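PDB 5WH8: putative carbohydrate-active enzyme from Uncultured organism, which probably hydrolyses O-glycosyl bonds in cellulose-like polysaccharides, this chain being the glycoside hydrolase family 5 (cellulase) domain of a longer multi-modular protein. Local coordinates for residues A[73-78]-A[85-90]; A[89-94]-A[129-134]; A[218-223]-A[251-256]. All blocks are in the same frame, centred on the assembly; numbering follows the deposited sequence.

In the fold
In this eight-stranded TIM barrel, interactions 2 and 3 each join two outer helices, while interaction 1 joins a beta-alpha loop to one. Interactions 1 and 2 form one patch: both use helix 83-100, they share Y89 and I90, and their centres are 11 Å apart. They meet directly where N87 ND2 lies 3.6 Å from Y131 CD2. Interaction 1 ties the loop after strand 62-68 to that helix, and interaction 2 ties the helix to its neighbour 122-135. Interaction 3 joins helices 217-228 and 251-263 on the opposite side of the chain's centre, its own centre about 34 and 33 Å from the other two. Family 5 active sites sit at the C-terminal ends of the barrel strands, the end from which loop 73-78 departs.

Interaction 1: residues A[73-78]-A[85-90]; sequences GGYTTN and DYNAYI. With EDO (1,2-ethanediol), chain J.
Y75 reaches from the loop to helix 83-100, passing over one face of the Y86 ring, near its rim, to end on the amide of N87. From its CB the ring leaves anti to the backbone N (chi1 -173°), which swings it across to the helix. CD2 comes first, 3.8 Å from Y86 CG; the two ring planes are inclined by 45°. One atom further out, CE2 lies between Y86 CB (3.9 Å) and N87 OD1 (3.3 Å). At the tip, Y75 OH donates a 2.8 Å hydrogen bond to N87 OD1, arriving somewhat above the amide plane, while OD1 itself lies at the edge of the tyrosine ring. The other end of that amide is also engaged, N87 ND2 donating to O1 of an ethanediol, probably from the crystallisation liquor, at 2.8 Å. Y86 answers with its own hydroxyl: a water lies 2.6 Å from Y86 OH and donates to G73 O at 2.7 Å, linking the ring to the loop backbone. W108 and F128 meet Y75 edge-to-face, and W80 does the same for Y86. The arrangement is a beta-alpha loop of a TIM barrel, packed against the helix it leads into through aromatic contact and hydrogen bonds.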
loop_
_atom_site.group_PDB
_atom_site.type_symbol
_atom_site.label_atom_id
_atom_site.label_comp_id
_atom_site.label_asym_id
_atom_site.label_seq_id
_atom_site.Cartn_x
_atom_site.Cartn_y
_atom_site.Cartn_z
ATOM N N GLY A 73 -6.987 19.569 1.865
ATOM C CA GLY A 73 -7.987 18.516 1.808
ATOM C C GLY A 73 -7.644 17.256 2.569
ATOM O O GLY A 73 -8.380 16.257 2.497
ATOM N N GLY A 74 -6.535 17.287 3.297
ATOM C CA GLY A 74 -6.103 16.132 4.076
ATOM C C GLY A 74 -7.119 15.762 5.137
ATOM O O GLY A 74 -7.966 16.582 5.484
ATOM N N TYR A 75 -7.034 14.537 5.648
ATOM C CA TYR A 75 -8.017 14.025 6.591
ATOM C C TYR A 75 -8.144 14.932 7.803
ATOM O O TYR A 75 -9.250 15.110 8.326
ATOM C CB TYR A 75 -7.640 12.613 7.030
ATOM C CG TYR A 75 -8.676 11.921 7.889
ATOM C CD1 TYR A 75 -8.696 12.106 9.257
ATOM C CD2 TYR A 75 -9.589 11.045 7.326
ATOM C CE1 TYR A 75 -9.621 11.468 10.056
ATOM C CE2 TYR A 75 -10.524 10.389 8.112
ATOM C CZ TYR A 75 -10.523 10.598 9.485
ATOM O OH TYR A 75 -11.439 9.949 10.280
ATOM N N THR A 76 -7.051 15.534 8.259
ATOM C CA THR A 76 -7.108 16.320 9.501
ATOM C C THR A 76 -7.617 17.755 9.291
ATOM O O THR A 76 -7.791 18.498 10.265
ATOM C CB THR A 76 -5.733 16.426 10.202
ATOM O OG1 THR A 76 -4.827 17.205 9.407
ATOM C CG2 THR A 76 -5.159 15.046 10.493
ATOM N N THR A 77 -7.855 18.142 8.038
ATOM C CA THR A 77 -8.056 19.562 7.685
ATOM C C THR A 77 -9.507 20.050 7.637
ATOM O O THR A 77 -9.747 21.253 7.737
ATOM C CB THR A 77 -7.455 19.910 6.299
ATOM O OG1 THR A 77 -8.239 19.324 5.258
ATOM C CG2 THR A 77 -6.013 19.439 6.174
ATOM N N ASN A 78 -10.451 19.136 7.440
ATOM C CA ASN A 78 -11.858 19.503 7.192
ATOM C C ASN A 78 -11.967 20.533 6.070
ATOM O O ASN A 78 -12.818 21.435 6.110
ATOM C CB ASN A 78 -12.526 20.030 8.481
ATOM C CG ASN A 78 -12.843 18.936 9.478
ATOM O OD1 ASN A 78 -13.313 17.854 9.114
ATOM N ND2 ASN A 78 -12.618 19.228 10.753
ATOM N N ASP A 85 -17.267 11.708 7.281
ATOM C CA ASP A 85 -17.645 11.507 5.883
ATOM C C ASP A 85 -16.474 10.973 5.034
ATOM O O ASP A 85 -16.684 10.240 4.079
ATOM C CB ASP A 85 -18.163 12.787 5.260
ATOM C CG ASP A 85 -19.514 13.193 5.816
ATOM O OD1 ASP A 85 -20.335 12.295 6.095
ATOM O OD2 ASP A 85 -19.752 14.413 5.953
ATOM N N TYR A 86 -15.255 11.370 5.369
ATOM C CA TYR A 86 -14.074 10.841 4.686
ATOM C C TYR A 86 -14.020 9.333 4.991
ATOM O O TYR A 86 -13.758 8.513 4.098
ATOM C CB TYR A 86 -12.820 11.598 5.167
ATOM C CG TYR A 86 -11.640 11.660 4.224
ATOM C CD1 TYR A 86 -11.262 10.554 3.471
ATOM C CD2 TYR A 86 -10.883 12.819 4.115
ATOM C CE1 TYR A 86 -10.167 10.599 2.624
ATOM C CE2 TYR A 86 -9.772 12.866 3.255
ATOM C CZ TYR A 86 -9.421 11.745 2.530
ATOM O OH TYR A 86 -8.323 11.756 1.679
ATOM N N ASN A 87 -14.324 8.955 6.238
ATOM C CA ASN A 87 -14.441 7.535 6.599
ATOM C C ASN A 87 -15.434 6.803 5.689
ATOM O O ASN A 87 -15.184 5.677 5.237
ATOM C CB ASN A 87 -14.898 7.364 8.068
ATOM C CG ASN A 87 -13.827 7.691 9.084
ATOM O OD1 ASN A 87 -12.700 8.020 8.738
ATOM N ND2 ASN A 87 -14.193 7.610 10.374
ATOM N N ALA A 88 -16.579 7.427 5.420
ATOM C CA ALA A 88 -17.615 6.787 4.625
ATOM C C ALA A 88 -17.167 6.595 3.171
ATOM O O ALA A 88 -17.444 5.564 2.538
ATOM C CB ALA A 88 -18.908 7.604 4.688
ATOM N N TYR A 89 -16.441 7.579 2.656
ATOM C CA TYR A 89 -15.853 7.500 1.323
ATOM C C TYR A 89 -14.846 6.352 1.208
ATOM O O TYR A 89 -14.822 5.617 0.208
ATOM C CB TYR A 89 -15.184 8.835 1.005
ATOM C CG TYR A 89 -14.369 8.876 -0.264
ATOM C CD1 TYR A 89 -14.968 9.113 -1.487
ATOM C CD2 TYR A 89 -12.988 8.700 -0.235
ATOM C CE1 TYR A 89 -14.234 9.163 -2.641
ATOM C CE2 TYR A 89 -12.249 8.739 -1.394
ATOM C CZ TYR A 89 -12.875 8.978 -2.588
ATOM O OH TYR A 89 -12.146 9.037 -3.747
ATOM N N ILE A 90 -13.989 6.234 2.219
ATOM C CA ILE A 90 -13.005 5.161 2.279
ATOM C C ILE A 90 -13.715 3.813 2.301
ATOM O O ILE A 90 -13.331 2.875 1.576
ATOM C CB ILE A 90 -12.094 5.340 3.525
ATOM C CG1 ILE A 90 -11.217 6.592 3.353
ATOM C CG2 ILE A 90 -11.215 4.116 3.754
ATOM C CD1 ILE A 90 -10.576 7.118 4.652
HETATM C C1 EDO J . -18.267 6.971 10.855
HETATM O O1 EDO J . -16.922 7.467 10.913
HETATM C C2 EDO J . -18.655 6.569 9.436
HETATM O O2 EDO J . -18.869 7.736 8.631
HETATM O O HOH W 1 -7.235 14.123 1.343
#

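Interaction 2: residues A[89-94]-A[129-134]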
loop_
_atom_site.group_PDB
_atom_site.type_symbol
_atom_site.label_atom_id
_atom_site.label_comp_id
_atom_site.label_asym_id
_atom_site.label_seq_id
_atom_site.Cartn_x
_atom_site.Cartn_y
_atom_site.Cartn_z
ATOM N N TYR A 89 -16.441 7.579 2.656
ATOM C CA TYR A 89 -15.853 7.500 1.323
ATOM C C TYR A 89 -14.846 6.352 1.208
ATOM O O TYR A 89 -14.822 5.617 0.208
ATOM C CB TYR A 89 -15.184 8.835 1.005
ATOM C CG TYR A 89 -14.369 8.876 -0.264
ATOM C CD1 TYR A 89 -14.968 9.113 -1.487
ATOM C CD2 TYR A 89 -12.988 8.700 -0.235
ATOM C CE1 TYR A 89 -14.234 9.163 -2.641
ATOM C CE2 TYR A 89 -12.249 8.739 -1.394
ATOM C CZ TYR A 89 -12.875 8.978 -2.588
ATOM O OH TYR A 89 -12.146 9.037 -3.747
ATOM N N ILE A 90 -13.989 6.234 2.219
ATOM C CA ILE A 90 -13.005 5.161 2.279
ATOM C C ILE A 90 -13.715 3.813 2.301
ATOM O O ILE A 90 -13.331 2.875 1.576
ATOM C CB ILE A 90 -12.094 5.340 3.525
ATOM C CG1 ILE A 90 -11.217 6.592 3.353
ATOM C CG2 ILE A 90 -11.215 4.116 3.754
ATOM C CD1 ILE A 90 -10.576 7.118 4.652
ATOM N N ASP A 91 -14.756 3.710 3.130
ATOM C CA ASP A 91 -15.525 2.474 3.224
ATOM C C ASP A 91 -16.098 2.068 1.862
ATOM O O ASP A 91 -16.118 0.880 1.521
ATOM C CB ASP A 91 -16.702 2.606 4.189
ATOM C CG ASP A 91 -16.300 2.700 5.662
ATOM O OD1 ASP A 91 -15.173 2.331 6.058
ATOM O OD2 ASP A 91 -17.177 3.128 6.454
ATOM N N ASN A 92 -16.595 3.050 1.107
ATOM C CA ASN A 92 -17.120 2.784 -0.232
ATOM C C ASN A 92 -16.044 2.170 -1.136
ATOM O O ASN A 92 -16.304 1.217 -1.870
ATOM C CB ASN A 92 -17.666 4.060 -0.888
ATOM C CG ASN A 92 -18.953 4.574 -0.238
ATOM O OD1 ASN A 92 -19.596 3.895 0.561
ATOM N ND2 ASN A 92 -19.331 5.794 -0.602
ATOM N N MET A 93 -14.837 2.726 -1.091
ATOM C CA MET A 93 -13.733 2.205 -1.904
ATOM C C MET A 93 -13.347 0.788 -1.464
ATOM O O MET A 93 -13.061 -0.074 -2.298
ATOM C CB MET A 93 -12.509 3.115 -1.820
ATOM C CG MET A 93 -12.720 4.513 -2.344
ATOM S SD MET A 93 -13.359 4.576 -4.020
ATOM C CE MET A 93 -12.197 3.562 -4.903
ATOM N N VAL A 94 -13.327 0.542 -0.154
ATOM C CA VAL A 94 -13.044 -0.805 0.367
ATOM C C VAL A 94 -14.082 -1.817 -0.155
ATOM O O VAL A 94 -13.741 -2.948 -0.521
ATOM C CB VAL A 94 -13.000 -0.799 1.916
ATOM C CG1 VAL A 94 -12.865 -2.227 2.469
ATOM C CG2 VAL A 94 -11.859 0.091 2.400
ATOM N N TRP A 129 -8.378 4.721 13.377
ATOM C CA TRP A 129 -8.052 3.316 13.343
ATOM C C TRP A 129 -9.010 2.497 14.203
ATOM O O TRP A 129 -9.285 1.344 13.874
ATOM C CB TRP A 129 -6.592 3.096 13.750
ATOM C CG TRP A 129 -5.660 3.384 12.583
ATOM C CD1 TRP A 129 -4.656 4.319 12.519
ATOM C CD2 TRP A 129 -5.685 2.738 11.293
ATOM N NE1 TRP A 129 -4.051 4.272 11.280
ATOM C CE2 TRP A 129 -4.674 3.321 10.511
ATOM C CE3 TRP A 129 -6.474 1.729 10.732
ATOM C CZ2 TRP A 129 -4.406 2.896 9.180
ATOM C CZ3 TRP A 129 -6.232 1.324 9.426
ATOM C CH2 TRP A 129 -5.207 1.922 8.655
ATOM N N ASP A 130 -9.560 3.096 15.267
ATOM C CA ASP A 130 -10.624 2.451 16.061
ATOM C C ASP A 130 -11.828 2.174 15.159
ATOM O O ASP A 130 -12.327 1.043 15.097
ATOM C CB ASP A 130 -11.015 3.363 17.239
ATOM C CG ASP A 130 -11.795 2.646 18.358
ATOM O OD1 ASP A 130 -11.867 1.415 18.429
ATOM O OD2 ASP A 130 -12.347 3.366 19.212
ATOM N N TYR A 131 -12.269 3.200 14.444
ATOM C CA TYR A 131 -13.377 3.049 13.516
ATOM C C TYR A 131 -13.075 2.021 12.417
ATOM O O TYR A 131 -13.876 1.113 12.175
ATOM C CB TYR A 131 -13.765 4.375 12.866
ATOM C CG TYR A 131 -14.828 4.142 11.824
ATOM C CD1 TYR A 131 -16.153 3.960 12.199
ATOM C CD2 TYR A 131 -14.505 4.009 10.477
ATOM C CE1 TYR A 131 -17.139 3.690 11.259
ATOM C CE2 TYR A 131 -15.477 3.739 9.532
ATOM C CZ TYR A 131 -16.799 3.580 9.930
ATOM O OH TYR A 131 -17.797 3.317 9.017
ATOM N N MET A 132 -11.940 2.154 11.733
ATOM C CA MET A 132 -11.708 1.307 10.563
ATOM C C MET A 132 -11.580 -0.170 10.917
ATOM O O MET A 132 -12.060 -1.044 10.186
ATOM C CB MET A 132 -10.461 1.771 9.787
ATOM C CG MET A 132 -10.704 3.058 8.992
ATOM S SD MET A 132 -11.907 2.806 7.644
ATOM C CE MET A 132 -12.377 4.471 7.270
ATOM N N SER A 133 -10.937 -0.461 12.044
ATOM C CA SER A 133 -10.749 -1.845 12.455
ATOM C C SER A 133 -12.059 -2.465 12.934
ATOM O O SER A 133 -12.300 -3.637 12.667
ATOM C CB SER A 133 -9.651 -1.957 13.535
ATOM O OG SER A 133 -9.902 -1.146 14.678
ATOM N N ALA A 134 -12.909 -1.688 13.602
ATOM C CA ALA A 134 -14.245 -2.180 13.967
ATOM C C ALA A 134 -15.113 -2.402 12.713
ATOM O O ALA A 134 -15.774 -3.419 12.575
ATOM C CB ALA A 134 -14.932 -1.213 14.914
#
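I90 and M132 make the tightly packed half of this contact between helices 83-100 and 122-135. The axes of the two short segments approach no closer than 11.9 Å, at an angle of 30° with both running the same way, so long side chains have to bridge the gap. M132 does most of it. Its chain bends at chi2 (-66°) and brings the terminal CE to 3.7 Å from I90 CG2, crossing the isoleucine at about a right angle. Behind the methyl, M132 SD lies 3.7 Å from D91 OD1, so the carboxylate borders the apolar patch. I90 also rests on I67 of strand 62-68, which places this half against the barrel wall.

The other side of the contact is polar, running from the buried D91 to the partly exposed Y131, and narrows to a single bond. Y131 OH donates to D91 OD2 at 2.6 Å, a short bond taken by the lone pair on the side of the other oxygen. Carboxylate and ring are nearly coplanar, 29° apart, with OD2 at the ring's edge. H136 NE2 bonds D91 OD1, so both oxygens are held and the carboxylate's rotation is probably fixed. Y131 has a bound ethanediol about 3 Å from its side chain. Here two successive outer helices of a TIM barrel pack side by side, strand 103-109 running between them in the chain.

Interaction 3: residues A[218-223]-A[251-256]; sequences YLRDKA and FDECNT. With EDO (1,2-ethanediol), chain N.
Helices 217-228 and 251-263, two neighbours in the outer layer of the TIM barrel, are joined at the surface by a salt bridge between R220 and E253, with T256 lying across the guanidinium. Strand 233-239 separates the two helices in the chain. R220 extends toward the other helix and then bends at chi3 (-71°), which turns its terminal nitrogens to the glutamate. Both meet the same oxygen: NH1 donates to E253 OE2 at 2.8 Å, and NH2 donates to that atom at 3.1 Å along a more bent path, 138° at the hydrogen against 157° for NH1. OE2 lies in the guanidinium plane, and the carboxylate is nearly coplanar with it. NH1 comes almost straight on to the C-O bond of E253, whereas NH2 meets the syn lone pair of OE2, on the side of the other oxygen.

That other oxygen is linked by solvent. A water donates to E253 OE1 at 2.7 Å and accepts a weak bond from R220 NH2 at 3.3 Å, closing a second path between the two charged groups. Above the plane, the methyl T256 CG2 covers the centre of the guanidinium, 3.6 Å from R220 CZ. R220 also makes a cation-pi contact with W257, and T216 OG1 hydrogen-bonds E253 OE2.

The chemistry is that of a partly exposed ion pair. With two arginine nitrogens and a threonine hydroxyl converging on OE2 and a water donating to OE1, the carboxylate is probably kept ionised, while the grip at the guanidinium's edge and the T256 methyl over its face should limit that group's rotation.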
loop_
_atom_site.group_PDB
_atom_site.type_symbol
_atom_site.label_atom_id
_atom_site.label_comp_id
_atom_site.label_asym_id
_atom_site.label_seq_id
_atom_site.Cartn_x
_atom_site.Cartn_y
_atom_site.Cartn_z
ATOM N N TYR A 218 22.434 0.615 -2.113
ATOM C CA TYR A 218 22.475 0.921 -0.671
ATOM C C TYR A 218 21.155 0.564 0.017
ATOM O O TYR A 218 21.136 -0.034 1.108
ATOM C CB TYR A 218 22.799 2.405 -0.434
ATOM C CG TYR A 218 22.848 2.916 1.019
ATOM C CD1 TYR A 218 23.206 2.095 2.096
ATOM C CD2 TYR A 218 22.546 4.245 1.304
ATOM C CE1 TYR A 218 23.266 2.606 3.406
ATOM C CE2 TYR A 218 22.592 4.747 2.595
ATOM C CZ TYR A 218 22.951 3.932 3.639
ATOM O OH TYR A 218 22.988 4.474 4.911
ATOM N N LEU A 219 20.036 0.928 -0.609
ATOM C CA LEU A 219 18.745 0.631 -0.010
ATOM C C LEU A 219 18.402 -0.859 -0.069
ATOM O O LEU A 219 17.804 -1.378 0.869
ATOM C CB LEU A 219 17.635 1.473 -0.677
ATOM C CG LEU A 219 16.275 1.417 0.039
ATOM C CD1 LEU A 219 16.362 1.788 1.531
ATOM C CD2 LEU A 219 15.285 2.335 -0.709
ATOM N N ARG A 220 18.757 -1.545 -1.161
ATOM C CA ARG A 220 18.582 -3.004 -1.225
ATOM C C ARG A 220 19.393 -3.693 -0.128
ATOM O O ARG A 220 18.928 -4.651 0.489
ATOM C CB ARG A 220 18.964 -3.555 -2.611
ATOM C CG ARG A 220 17.937 -3.181 -3.700
ATOM C CD ARG A 220 18.190 -3.866 -5.026
ATOM N NE ARG A 220 19.377 -3.361 -5.717
ATOM C CZ ARG A 220 19.382 -2.350 -6.591
ATOM N NH1 ARG A 220 18.265 -1.675 -6.862
ATOM N NH2 ARG A 220 20.510 -1.979 -7.186
ATOM N N ASP A 221 20.594 -3.187 0.144
ATOM C CA ASP A 221 21.435 -3.781 1.191
ATOM C C ASP A 221 20.812 -3.574 2.584
ATOM O O ASP A 221 20.799 -4.478 3.423
ATOM C CB ASP A 221 22.848 -3.176 1.196
ATOM C CG ASP A 221 23.717 -3.625 0.033
ATOM O OD1 ASP A 221 23.464 -4.678 -0.592
ATOM O OD2 ASP A 221 24.692 -2.890 -0.259
ATOM N N LYS A 222 20.309 -2.365 2.849
ATOM C CA LYS A 222 19.568 -2.092 4.084
ATOM C C LYS A 222 18.376 -3.040 4.243
ATOM O O LYS A 222 18.125 -3.591 5.318
ATOM C CB LYS A 222 19.066 -0.636 4.106
ATOM C CG LYS A 222 20.175 0.362 4.434
ATOM C CD LYS A 222 19.878 1.803 3.990
ATOM C CE LYS A 222 18.656 2.437 4.683
ATOM N NZ LYS A 222 18.797 2.569 6.158
ATOM N N ALA A 223 17.642 -3.236 3.154
ATOM C CA ALA A 223 16.497 -4.138 3.194
ATOM C C ALA A 223 16.952 -5.564 3.484
ATOM O O ALA A 223 16.291 -6.299 4.244
ATOM C CB ALA A 223 15.715 -4.080 1.891
ATOM N N PHE A 251 13.883 2.917 -16.075
ATOM C CA PHE A 251 13.352 1.565 -16.170
ATOM C C PHE A 251 14.413 0.475 -15.983
ATOM O O PHE A 251 14.079 -0.627 -15.522
ATOM C CB PHE A 251 12.659 1.381 -17.527
ATOM C CG PHE A 251 11.423 2.225 -17.714
ATOM C CD1 PHE A 251 10.567 2.514 -16.665
ATOM C CD2 PHE A 251 11.109 2.713 -18.969
ATOM C CE1 PHE A 251 9.427 3.279 -16.862
ATOM C CE2 PHE A 251 9.965 3.488 -19.176
ATOM C CZ PHE A 251 9.127 3.777 -18.117
ATOM N N ASP A 252 15.665 0.745 -16.355
ATOM C CA ASP A 252 16.718 -0.266 -16.145
ATOM C C ASP A 252 16.921 -0.516 -14.640
ATOM O O ASP A 252 16.993 -1.674 -14.192
ATOM C CB ASP A 252 18.035 0.164 -16.801
ATOM C CG ASP A 252 17.975 0.138 -18.324
ATOM O OD1 ASP A 252 17.382 -0.800 -18.894
ATOM O OD2 ASP A 252 18.538 1.058 -18.951
ATOM N N GLU A 253 16.980 0.554 -13.849
ATOM C CA GLU A 253 17.147 0.405 -12.405
ATOM C C GLU A 253 15.864 -0.196 -11.808
ATOM O O GLU A 253 15.922 -1.030 -10.889
ATOM C CB GLU A 253 17.510 1.740 -11.725
ATOM C CG GLU A 253 17.746 1.641 -10.201
ATOM C CD GLU A 253 18.986 0.829 -9.829
ATOM O OE1 GLU A 253 19.951 0.782 -10.639
ATOM O OE2 GLU A 253 19.000 0.255 -8.717
ATOM N N CYS A 254 14.698 0.185 -12.326
ATOM C CA CYS A 254 13.467 -0.428 -11.828
ATOM C C CYS A 254 13.449 -1.929 -12.144
ATOM O O CYS A 254 12.968 -2.714 -11.340
ATOM C CB CYS A 254 12.226 0.263 -12.395
ATOM S SG CYS A 254 10.735 -0.038 -11.402
ATOM N N ASN A 255 13.977 -2.326 -13.301
ATOM C CA ASN A 255 14.056 -3.768 -13.612
ATOM C C ASN A 255 14.922 -4.508 -12.582
ATOM O O ASN A 255 14.583 -5.606 -12.148
ATOM C CB ASN A 255 14.600 -3.991 -15.026
ATOM C CG ASN A 255 13.556 -3.749 -16.118
ATOM O OD1 ASN A 255 12.354 -3.751 -15.866
ATOM N ND2 ASN A 255 14.022 -3.585 -17.357
ATOM N N THR A 256 16.026 -3.896 -12.177
ATOM C CA THR A 256 16.867 -4.463 -11.121
ATOM C C THR A 256 16.087 -4.643 -9.824
ATOM O O THR A 256 16.125 -5.723 -9.227
ATOM C CB THR A 256 18.112 -3.587 -10.872
ATOM O OG1 THR A 256 18.887 -3.533 -12.078
ATOM C CG2 THR A 256 18.980 -4.118 -9.744
HETATM C C1 EDO N . 20.386 4.989 -1.523
HETATM O O1 EDO N . 20.153 3.806 -2.323
HETATM C C2 EDO N . 19.288 5.289 -0.504
HETATM O O2 EDO N . 19.597 4.784 0.800
HETATM O O HOH W 2 22.070 -0.478 -9.648
#